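Local coordinates for protein myosin-2 (Saccharomyces cerevisiae, PDB 6IXO) that carries organelles and other cargo along actin cables as a class V myosin motor, this chain being its globular cargo-binding tail domain, at residues 85-98 against 157-169. Sequence-based numbering, arbitrary orientation.
Sequences IQKVVTQLKGNDLI and NIYNIWLKKLQKQ. With SO4 (sulfate ion), chain D.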
ATOM      1  N   ILE A  85       1.533  15.807  -7.988  1.00 28.46           N
ATOM      2  CA  ILE A  85       1.572  14.359  -7.765  1.00 26.99           C
ATOM      3  C   ILE A  85       0.707  14.017  -6.557  1.00 32.85           C
ATOM      4  O   ILE A  85      -0.094  13.088  -6.605  1.00 28.41           O
ATOM      5  CB  ILE A  85       3.009  13.843  -7.523  1.00 27.70           C
ATOM      6  CG1 ILE A  85       3.806  13.896  -8.863  1.00 29.13           C
ATOM      7  CG2 ILE A  85       2.961  12.429  -6.944  1.00 29.33           C
ATOM      8  CD1 ILE A  85       5.320  13.524  -8.728  1.00 32.71           C
ATOM      9  N   GLN A  86       0.859  14.779  -5.486  1.00 33.75           N
ATOM     10  CA  GLN A  86       0.086  14.449  -4.282  1.00 32.74           C
ATOM     11  C   GLN A  86      -1.403  14.555  -4.607  1.00 32.87           C
ATOM     12  O   GLN A  86      -2.204  13.694  -4.226  1.00 33.90           O
ATOM     13  CB  GLN A  86       0.442  15.382  -3.124  1.00 31.19           C
ATOM     14  CG  GLN A  86      -0.393  15.052  -1.849  1.00 40.04           C
ATOM     15  CD  GLN A  86       0.237  15.532  -0.548  1.00 42.08           C
ATOM     16  OE1 GLN A  86       1.463  15.465  -0.347  1.00 47.07           O
ATOM     17  NE2 GLN A  86      -0.598  15.986   0.353  1.00 44.94           N
ATOM     18  N   LYS A  87      -1.767  15.619  -5.317  1.00 31.07           N
ATOM     19  CA  LYS A  87      -3.153  15.809  -5.734  1.00 39.30           C
ATOM     20  C   LYS A  87      -3.641  14.649  -6.590  1.00 39.28           C
ATOM     21  O   LYS A  87      -4.764  14.161  -6.420  1.00 34.83           O
ATOM     22  CB  LYS A  87      -3.322  17.124  -6.494  1.00 37.92           C
ATOM     23  CG  LYS A  87      -4.761  17.348  -6.972  1.00 52.54           C
ATOM     24  CD  LYS A  87      -4.993  18.764  -7.503  1.00 69.72           C
ATOM     25  CE  LYS A  87      -6.474  19.026  -7.771  1.00 85.06           C
ATOM     26  NZ  LYS A  87      -6.728  20.371  -8.355  1.00 97.38           N
ATOM     27  N   VAL A  88      -2.808  14.190  -7.513  1.00 36.14           N
ATOM     28  CA  VAL A  88      -3.204  13.060  -8.340  1.00 30.89           C
ATOM     29  C   VAL A  88      -3.470  11.824  -7.484  1.00 30.03           C
ATOM     30  O   VAL A  88      -4.440  11.100  -7.703  1.00 29.52           O
ATOM     31  CB  VAL A  88      -2.125  12.735  -9.422  1.00 31.22           C
ATOM     32  CG1 VAL A  88      -2.417  11.402 -10.073  1.00 28.82           C
ATOM     33  CG2 VAL A  88      -2.142  13.860 -10.505  1.00 28.18           C
ATOM     34  N   VAL A  89      -2.636  11.585  -6.477  1.00 24.17           N
ATOM     35  CA  VAL A  89      -2.848  10.359  -5.707  1.00 22.67           C
ATOM     36  C   VAL A  89      -4.126  10.515  -4.831  1.00 31.07           C
ATOM     37  O   VAL A  89      -4.858   9.565  -4.612  1.00 31.93           O
ATOM     38  CB  VAL A  89      -1.640  10.061  -4.856  1.00 25.09           C
ATOM     39  CG1 VAL A  89      -1.938   8.913  -3.878  1.00 25.13           C
ATOM     40  CG2 VAL A  89      -0.382   9.694  -5.798  1.00 24.74           C
ATOM     41  N   THR A  90      -4.413  11.744  -4.414  1.00 30.28           N
ATOM     42  CA  THR A  90      -5.587  12.046  -3.586  1.00 29.02           C
ATOM     43  C   THR A  90      -6.908  11.738  -4.322  1.00 35.71           C
ATOM     44  O   THR A  90      -7.940  11.396  -3.714  1.00 31.24           O
ATOM     45  CB  THR A  90      -5.488  13.533  -3.130  1.00 33.66           C
ATOM     46  OG1 THR A  90      -4.378  13.635  -2.227  1.00 38.74           O
ATOM     47  CG2 THR A  90      -6.745  13.998  -2.391  1.00 40.57           C
ATOM     48  N   GLN A  91      -6.856  11.815  -5.642  1.00 29.30           N
ATOM     49  CA  GLN A  91      -8.032  11.639  -6.491  1.00 32.63           C
ATOM     50  C   GLN A  91      -8.185  10.209  -7.003  1.00 30.07           C
ATOM     51  O   GLN A  91      -9.152   9.906  -7.694  1.00 35.71           O
ATOM     52  CB  GLN A  91      -7.950  12.628  -7.668  1.00 37.54           C
ATOM     53  CG  GLN A  91      -8.116  14.088  -7.180  1.00 46.97           C
ATOM     54  CD  GLN A  91      -8.083  15.120  -8.303  1.00 60.65           C
ATOM     55  OE1 GLN A  91      -7.497  14.893  -9.359  1.00 73.52           O
ATOM     56  NE2 GLN A  91      -8.722  16.261  -8.072  1.00 60.58           N
ATOM     57  N   LEU A  92      -7.251   9.325  -6.660  1.00 26.24           N
ATOM     58  CA  LEU A  92      -7.347   7.949  -7.141  1.00 27.85           C
ATOM     59  C   LEU A  92      -8.580   7.241  -6.551  1.00 35.81           C
ATOM     60  O   LEU A  92      -8.885   7.386  -5.361  1.00 34.98           O
ATOM     61  CB  LEU A  92      -6.109   7.151  -6.776  1.00 29.55           C
ATOM     62  CG  LEU A  92      -4.806   7.669  -7.412  1.00 29.54           C
ATOM     63  CD1 LEU A  92      -3.720   6.693  -7.019  1.00 26.61           C
ATOM     64  CD2 LEU A  92      -4.978   7.728  -8.936  1.00 28.11           C
ATOM     65  N   LYS A  93      -9.265   6.462  -7.370  1.00 33.66           N
ATOM     66  CA  LYS A  93     -10.404   5.708  -6.851  1.00 38.14           C
ATOM     67  C   LYS A  93     -10.738   4.533  -7.751  1.00 42.77           C
ATOM     68  O   LYS A  93     -10.263   4.450  -8.869  1.00 38.10           O
ATOM     69  CB  LYS A  93     -11.605   6.624  -6.718  1.00 38.20           C
ATOM     70  CG  LYS A  93     -12.044   7.119  -8.069  1.00 43.92           C
ATOM     71  CD  LYS A  93     -13.235   8.045  -7.974  1.00 54.68           C
ATOM     72  CE  LYS A  93     -12.929   9.221  -7.062  1.00 69.00           C
ATOM     73  NZ  LYS A  93     -12.011  10.234  -7.674  1.00 76.38           N
ATOM     74  N   GLY A  94     -11.526   3.594  -7.241  1.00 42.87           N
ATOM     75  CA  GLY A  94     -12.092   2.572  -8.101  1.00 45.16           C
ATOM     76  C   GLY A  94     -11.116   1.515  -8.581  1.00 42.40           C
ATOM     77  O   GLY A  94     -10.197   1.122  -7.858  1.00 39.93           O
ATOM     78  N   ASN A  95     -11.346   1.050  -9.802  1.00 40.42           N
ATOM     79  CA  ASN A  95     -10.611  -0.065 -10.390  1.00 49.45           C
ATOM     80  C   ASN A  95      -9.161   0.262 -10.619  1.00 44.19           C
ATOM     81  O   ASN A  95      -8.331  -0.620 -10.661  1.00 45.48           O
ATOM     82  CB  ASN A  95     -11.243  -0.487 -11.724  1.00 59.90           C
ATOM     83  CG  ASN A  95     -12.546  -1.278 -11.540  1.00 70.91           C
ATOM     84  OD1 ASN A  95     -12.822  -1.826 -10.466  1.00 68.62           O
ATOM     85  ND2 ASN A  95     -13.344  -1.345 -12.599  1.00 79.79           N
ATOM     86  N   ASP A  96      -8.870   1.543 -10.772  1.00 41.35           N
ATOM     87  CA  ASP A  96      -7.515   2.008 -11.041  1.00 46.25           C
ATOM     88  C   ASP A  96      -6.676   2.191  -9.796  1.00 38.05           C
ATOM     89  O   ASP A  96      -5.462   2.425  -9.885  1.00 28.10           O
ATOM     90  CB  ASP A  96      -7.562   3.335 -11.788  1.00 57.88           C
ATOM     91  CG  ASP A  96      -7.941   3.160 -13.222  1.00 69.76           C
ATOM     92  OD1 ASP A  96      -7.658   2.070 -13.758  1.00 68.56           O
ATOM     93  OD2 ASP A  96      -8.525   4.100 -13.801  1.00 85.14           O
ATOM     94  N   LEU A  97      -7.309   2.092  -8.637  1.00 32.72           N
ATOM     95  CA  LEU A  97      -6.643   2.457  -7.384  1.00 28.53           C
ATOM     96  C   LEU A  97      -5.322   1.735  -7.144  1.00 28.71           C
ATOM     97  O   LEU A  97      -4.321   2.354  -6.789  1.00 28.50           O
ATOM     98  CB  LEU A  97      -7.593   2.178  -6.204  1.00 26.79           C
ATOM     99  CG  LEU A  97      -6.968   2.465  -4.843  1.00 27.23           C
ATOM    100  CD1 LEU A  97      -6.579   3.905  -4.677  1.00 27.77           C
ATOM    101  CD2 LEU A  97      -8.022   2.068  -3.790  1.00 29.48           C
ATOM    102  N   ILE A  98      -5.298   0.425  -7.339  1.00 25.92           N
ATOM    103  CA  ILE A  98      -4.077  -0.314  -7.023  1.00 24.19           C
ATOM    104  C   ILE A  98      -2.974  -0.034  -8.080  1.00 27.07           C
ATOM    105  O   ILE A  98      -1.890   0.407  -7.700  1.00 27.54           O
ATOM    106  CB  ILE A  98      -4.351  -1.857  -6.900  1.00 28.88           C
ATOM    107  CG1 ILE A  98      -5.191  -2.123  -5.633  1.00 27.33           C
ATOM    108  CG2 ILE A  98      -3.029  -2.634  -6.865  1.00 28.35           C
ATOM    109  CD1 ILE A  98      -5.947  -3.552  -5.677  1.00 22.82           C
ATOM    110  N   ASN A 157       3.470  10.806   2.339  1.00 27.21           N
ATOM    111  CA  ASN A 157       2.111  11.274   2.111  1.00 26.22           C
ATOM    112  C   ASN A 157       1.384  10.387   1.148  1.00 28.26           C
ATOM    113  O   ASN A 157       0.276   9.930   1.455  1.00 28.26           O
ATOM    114  CB  ASN A 157       2.106  12.744   1.595  1.00 25.60           C
ATOM    115  CG  ASN A 157       2.496  13.697   2.666  1.00 32.14           C
ATOM    116  OD1 ASN A 157       2.639  13.280   3.829  1.00 31.77           O
ATOM    117  ND2 ASN A 157       2.680  14.981   2.319  1.00 34.84           N
ATOM    118  N   ILE A 158       1.967  10.109  -0.012  1.00 27.38           N
ATOM    119  CA  ILE A 158       1.175   9.351  -0.989  1.00 24.79           C
ATOM    120  C   ILE A 158       1.082   7.873  -0.543  1.00 28.13           C
ATOM    121  O   ILE A 158       0.099   7.201  -0.844  1.00 25.62           O
ATOM    122  CB  ILE A 158       1.716   9.457  -2.456  1.00 27.02           C
ATOM    123  CG1 ILE A 158       3.136   8.905  -2.622  1.00 25.08           C
ATOM    124  CG2 ILE A 158       1.568  10.881  -2.960  1.00 27.49           C
ATOM    125  CD1 ILE A 158       3.384   8.475  -4.079  1.00 22.12           C
ATOM    126  N   TYR A 159       2.055   7.397   0.216  1.00 22.22           N
ATOM    127  CA  TYR A 159       1.965   6.011   0.726  1.00 25.70           C
ATOM    128  C   TYR A 159       0.739   5.921   1.678  1.00 25.54           C
ATOM    129  O   TYR A 159      -0.080   4.975   1.598  1.00 24.75           O
ATOM    130  CB  TYR A 159       3.235   5.616   1.468  1.00 24.26           C
ATOM    131  CG  TYR A 159       3.118   4.188   2.013  1.00 24.78           C
ATOM    132  CD1 TYR A 159       3.354   3.114   1.180  1.00 23.00           C
ATOM    133  CD2 TYR A 159       2.780   3.943   3.336  1.00 28.33           C
ATOM    134  CE1 TYR A 159       3.245   1.773   1.640  1.00 22.88           C
ATOM    135  CE2 TYR A 159       2.649   2.607   3.838  1.00 24.22           C
ATOM    136  CZ  TYR A 159       2.873   1.548   2.984  1.00 25.74           C
ATOM    137  OH  TYR A 159       2.816   0.244   3.439  1.00 27.30           O
ATOM    138  N   ASN A 160       0.611   6.923   2.548  1.00 23.37           N
ATOM    139  CA  ASN A 160      -0.497   6.917   3.522  1.00 29.68           C
ATOM    140  C   ASN A 160      -1.844   7.211   2.913  1.00 31.24           C
ATOM    141  O   ASN A 160      -2.864   6.661   3.327  1.00 26.15           O
ATOM    142  CB  ASN A 160      -0.184   7.896   4.628  1.00 26.95           C
ATOM    143  CG  ASN A 160       0.625   7.254   5.697  1.00 33.60           C
ATOM    144  OD1 ASN A 160       0.085   6.506   6.502  1.00 30.16           O
ATOM    145  ND2 ASN A 160       1.942   7.465   5.682  1.00 22.85           N
ATOM    146  N   ILE A 161      -1.867   8.108   1.950  1.00 22.70           N
ATOM    147  CA  ILE A 161      -3.116   8.420   1.254  1.00 25.87           C
ATOM    148  C   ILE A 161      -3.629   7.158   0.549  1.00 29.60           C
ATOM    149  O   ILE A 161      -4.814   6.784   0.632  1.00 25.92           O
ATOM    150  CB  ILE A 161      -2.912   9.539   0.248  1.00 23.62           C
ATOM    151  CG1 ILE A 161      -2.753  10.890   0.980  1.00 25.91           C
ATOM    152  CG2 ILE A 161      -4.084   9.614  -0.762  1.00 24.33           C
ATOM    153  CD1 ILE A 161      -2.196  12.035   0.053  1.00 29.57           C
ATOM    154  N   TRP A 162      -2.712   6.485  -0.123  1.00 24.48           N
ATOM    155  CA  TRP A 162      -3.049   5.283  -0.878  1.00 24.65           C
ATOM    156  C   TRP A 162      -3.481   4.141   0.032  1.00 28.52           C
ATOM    157  O   TRP A 162      -4.476   3.481  -0.227  1.00 25.46           O
ATOM    158  CB  TRP A 162      -1.853   4.841  -1.691  1.00 23.15           C
ATOM    159  CG  TRP A 162      -2.107   3.661  -2.623  1.00 20.08           C
ATOM    160  CD1 TRP A 162      -3.036   3.586  -3.646  1.00 21.75           C
ATOM    161  CD2 TRP A 162      -1.408   2.427  -2.620  1.00 19.49           C
ATOM    162  NE1 TRP A 162      -2.916   2.375  -4.294  1.00 21.98           N
ATOM    163  CE2 TRP A 162      -1.914   1.652  -3.686  1.00 19.63           C
ATOM    164  CE3 TRP A 162      -0.388   1.897  -1.826  1.00 23.33           C
ATOM    165  CZ2 TRP A 162      -1.446   0.372  -3.968  1.00 20.92           C
ATOM    166  CZ3 TRP A 162       0.101   0.624  -2.126  1.00 24.06           C
ATOM    167  CH2 TRP A 162      -0.422  -0.120  -3.185  1.00 23.27           C
ATOM    168  N   LEU A 163      -2.708   3.914   1.080  1.00 23.48           N
ATOM    169  CA  LEU A 163      -2.957   2.777   1.956  1.00 24.08           C
ATOM    170  C   LEU A 163      -4.340   2.946   2.624  1.00 27.04           C
ATOM    171  O   LEU A 163      -5.089   1.976   2.769  1.00 27.60           O
ATOM    172  CB  LEU A 163      -1.839   2.653   2.998  1.00 28.34           C
ATOM    173  CG  LEU A 163      -1.775   1.329   3.785  1.00 35.83           C
ATOM    174  CD1 LEU A 163      -1.932   0.113   2.866  1.00 32.90           C
ATOM    175  CD2 LEU A 163      -0.471   1.196   4.592  1.00 31.99           C
ATOM    176  N   LYS A 164      -4.685   4.175   2.991  1.00 25.54           N
ATOM    177  CA  LYS A 164      -6.004   4.416   3.580  1.00 25.89           C
ATOM    178  C   LYS A 164      -7.118   4.111   2.593  1.00 28.95           C
ATOM    179  O   LYS A 164      -8.141   3.514   2.947  1.00 26.24           O
ATOM    180  CB  LYS A 164      -6.120   5.863   4.078  1.00 26.10           C
ATOM    181  CG  LYS A 164      -7.572   6.204   4.520  1.00 26.70           C
ATOM    182  CD  LYS A 164      -7.678   7.639   5.136  1.00 31.68           C
ATOM    183  CE  LYS A 164      -6.738   7.813   6.357  1.00 34.44           C
ATOM    184  NZ  LYS A 164      -7.077   6.898   7.542  1.00 34.61           N
ATOM    185  N   LYS A 165      -6.934   4.496   1.342  1.00 22.56           N
ATOM    186  CA  LYS A 165      -7.930   4.173   0.320  1.00 25.10           C
ATOM    187  C   LYS A 165      -8.063   2.668   0.126  1.00 24.99           C
ATOM    188  O   LYS A 165      -9.179   2.168  -0.061  1.00 26.66           O
ATOM    189  CB  LYS A 165      -7.573   4.840  -1.035  1.00 24.62           C
ATOM    190  CG  LYS A 165      -7.870   6.363  -1.073  1.00 25.83           C
ATOM    191  CD  LYS A 165      -7.101   6.992  -2.314  1.00 26.79           C
ATOM    192  CE  LYS A 165      -7.345   8.519  -2.340  1.00 29.25           C
ATOM    193  NZ  LYS A 165      -8.749   8.827  -2.647  1.00 34.49           N
ATOM    194  N   LEU A 166      -6.939   1.957   0.170  1.00 22.98           N
ATOM    195  CA  LEU A 166      -6.979   0.494   0.117  1.00 24.15           C
ATOM    196  C   LEU A 166      -7.798  -0.088   1.271  1.00 28.13           C
ATOM    197  O   LEU A 166      -8.594  -0.986   1.058  1.00 25.33           O
ATOM    198  CB  LEU A 166      -5.575  -0.109   0.178  1.00 21.34           C
ATOM    199  CG  LEU A 166      -4.720   0.213  -1.069  1.00 25.20           C
ATOM    200  CD1 LEU A 166      -3.399  -0.483  -0.845  1.00 24.39           C
ATOM    201  CD2 LEU A 166      -5.328  -0.304  -2.400  1.00 24.58           C
ATOM    202  N   GLN A 167      -7.560   0.400   2.483  1.00 23.04           N
ATOM    203  CA  GLN A 167      -8.349  -0.046   3.632  1.00 24.05           C
ATOM    204  C   GLN A 167      -9.839   0.164   3.425  1.00 31.90           C
ATOM    205  O   GLN A 167     -10.642  -0.729   3.756  1.00 29.60           O
ATOM    206  CB  GLN A 167      -7.905   0.679   4.909  1.00 24.26           C
ATOM    207  CG  GLN A 167      -6.470   0.293   5.362  1.00 23.74           C
ATOM    208  CD  GLN A 167      -6.157   0.810   6.762  1.00 26.66           C
ATOM    209  OE1 GLN A 167      -6.580   1.884   7.132  1.00 30.17           O
ATOM    210  NE2 GLN A 167      -5.436   0.023   7.543  1.00 25.42           N
ATOM    211  N   LYS A 168     -10.235   1.337   2.924  1.00 27.23           N
ATOM    212  CA  LYS A 168     -11.669   1.583   2.712  1.00 29.89           C
ATOM    213  C   LYS A 168     -12.269   0.617   1.696  1.00 32.48           C
ATOM    214  O   LYS A 168     -13.410   0.208   1.839  1.00 28.60           O
ATOM    215  CB  LYS A 168     -11.928   3.020   2.256  1.00 31.11           C
ATOM    216  CG  LYS A 168     -11.380   4.083   3.202  1.00 37.76           C
ATOM    217  CD  LYS A 168     -12.015   4.008   4.585  1.00 38.00           C
ATOM    218  CE  LYS A 168     -11.446   5.094   5.531  1.00 39.40           C
ATOM    219  NZ  LYS A 168     -11.785   6.491   5.111  1.00 37.23           N
ATOM    220  N   GLN A 169     -11.538   0.296   0.632  1.00 26.05           N
ATOM    221  CA  GLN A 169     -12.039  -0.684  -0.335  1.00 27.92           C
ATOM    222  C   GLN A 169     -12.215  -2.015   0.328  1.00 29.17           C
ATOM    223  O   GLN A 169     -13.171  -2.735   0.033  1.00 32.02           O
ATOM    224  CB  GLN A 169     -11.077  -0.853  -1.534  1.00 30.21           C
ATOM    225  CG  GLN A 169     -11.179   0.290  -2.533  1.00 37.96           C
ATOM    226  CD  GLN A 169     -10.716  -0.097  -3.947  1.00 47.40           C
ATOM    227  OE1 GLN A 169     -10.132  -1.165  -4.152  1.00 60.45           O
ATOM    228  NE2 GLN A 169     -11.007   0.768  -4.933  1.00 37.89           N
TER
HETATM  229  S   SO4 D1603     -11.622  12.395  -4.735  1.00167.32           S
HETATM  230  O1  SO4 D1603     -12.574  13.045  -3.849  1.00169.01           O
HETATM  231  O2  SO4 D1603     -11.504  10.980  -4.391  1.00165.31           O
HETATM  232  O3  SO4 D1603     -12.082  12.536  -6.113  1.00165.55           O
HETATM  233  O4  SO4 D1603     -10.328  13.045  -4.571  1.00175.18           O
HETATM  234  O   HOH W   1     -12.056   3.927  -4.134  1.00 28.48           O
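Four backbone carbonyls at and around the connection between helices 71-90 and 97-124, those of T90, L92, G94 and L97, are each met by a side-chain N-H from one face of helix 134-180. K165 takes two of them. Its chain runs extended until a bend at the last torsion (chi4 -68°) swings NZ between T90 O and L92 O. T90 O lies 2.9 Å from NZ, which approaches from above the carbonyl plane. L92 O, 3.1 Å from NZ, is met in its carbonyl plane. With K165 cut back to an alanine, T90 O and L92 O would probably lose this shared ammonium donor, and the loop at L92 its tie to the helix end at T90. One turn further on, Q169 directs NE2 at G94 O (3.1 Å); the same oxygen accepts L97 N from the opposite face of its carbonyl plane, so G94 O is held by two donors, one from its own turn and one from helix 134-180. W162, its CG anti to the backbone N (chi1 -175°), brings NE1 to within 2.9 Å of L97 O, which lies near the indole plane at the ring edge.

L97 packs as a knob into a hole formed by W162, K165, L166 and Q169: its CD1 rests against W162 CD1, while CD2 lies 3.5 Å from Q169 CD and also touches L166 CD2. Toward the other end, V89 presses CG2 on I158 CG2 (3.6 Å) and CG1 on I161 CG2. At that partly exposed end, N157 ND2 donates to Q86 OE1 (3.0 Å), with the two amide planes perpendicular. K93, bonded through NZ to Q91 O, also holds a sulfate, probably from the crystallisation liquor.

Segments 85-90 and 157-169 run almost parallel, 6° apart, and the contact ties the turn leading into helix 97-124 to the long helix 134-180, within the all-helical bundle of the myosin V globular tail.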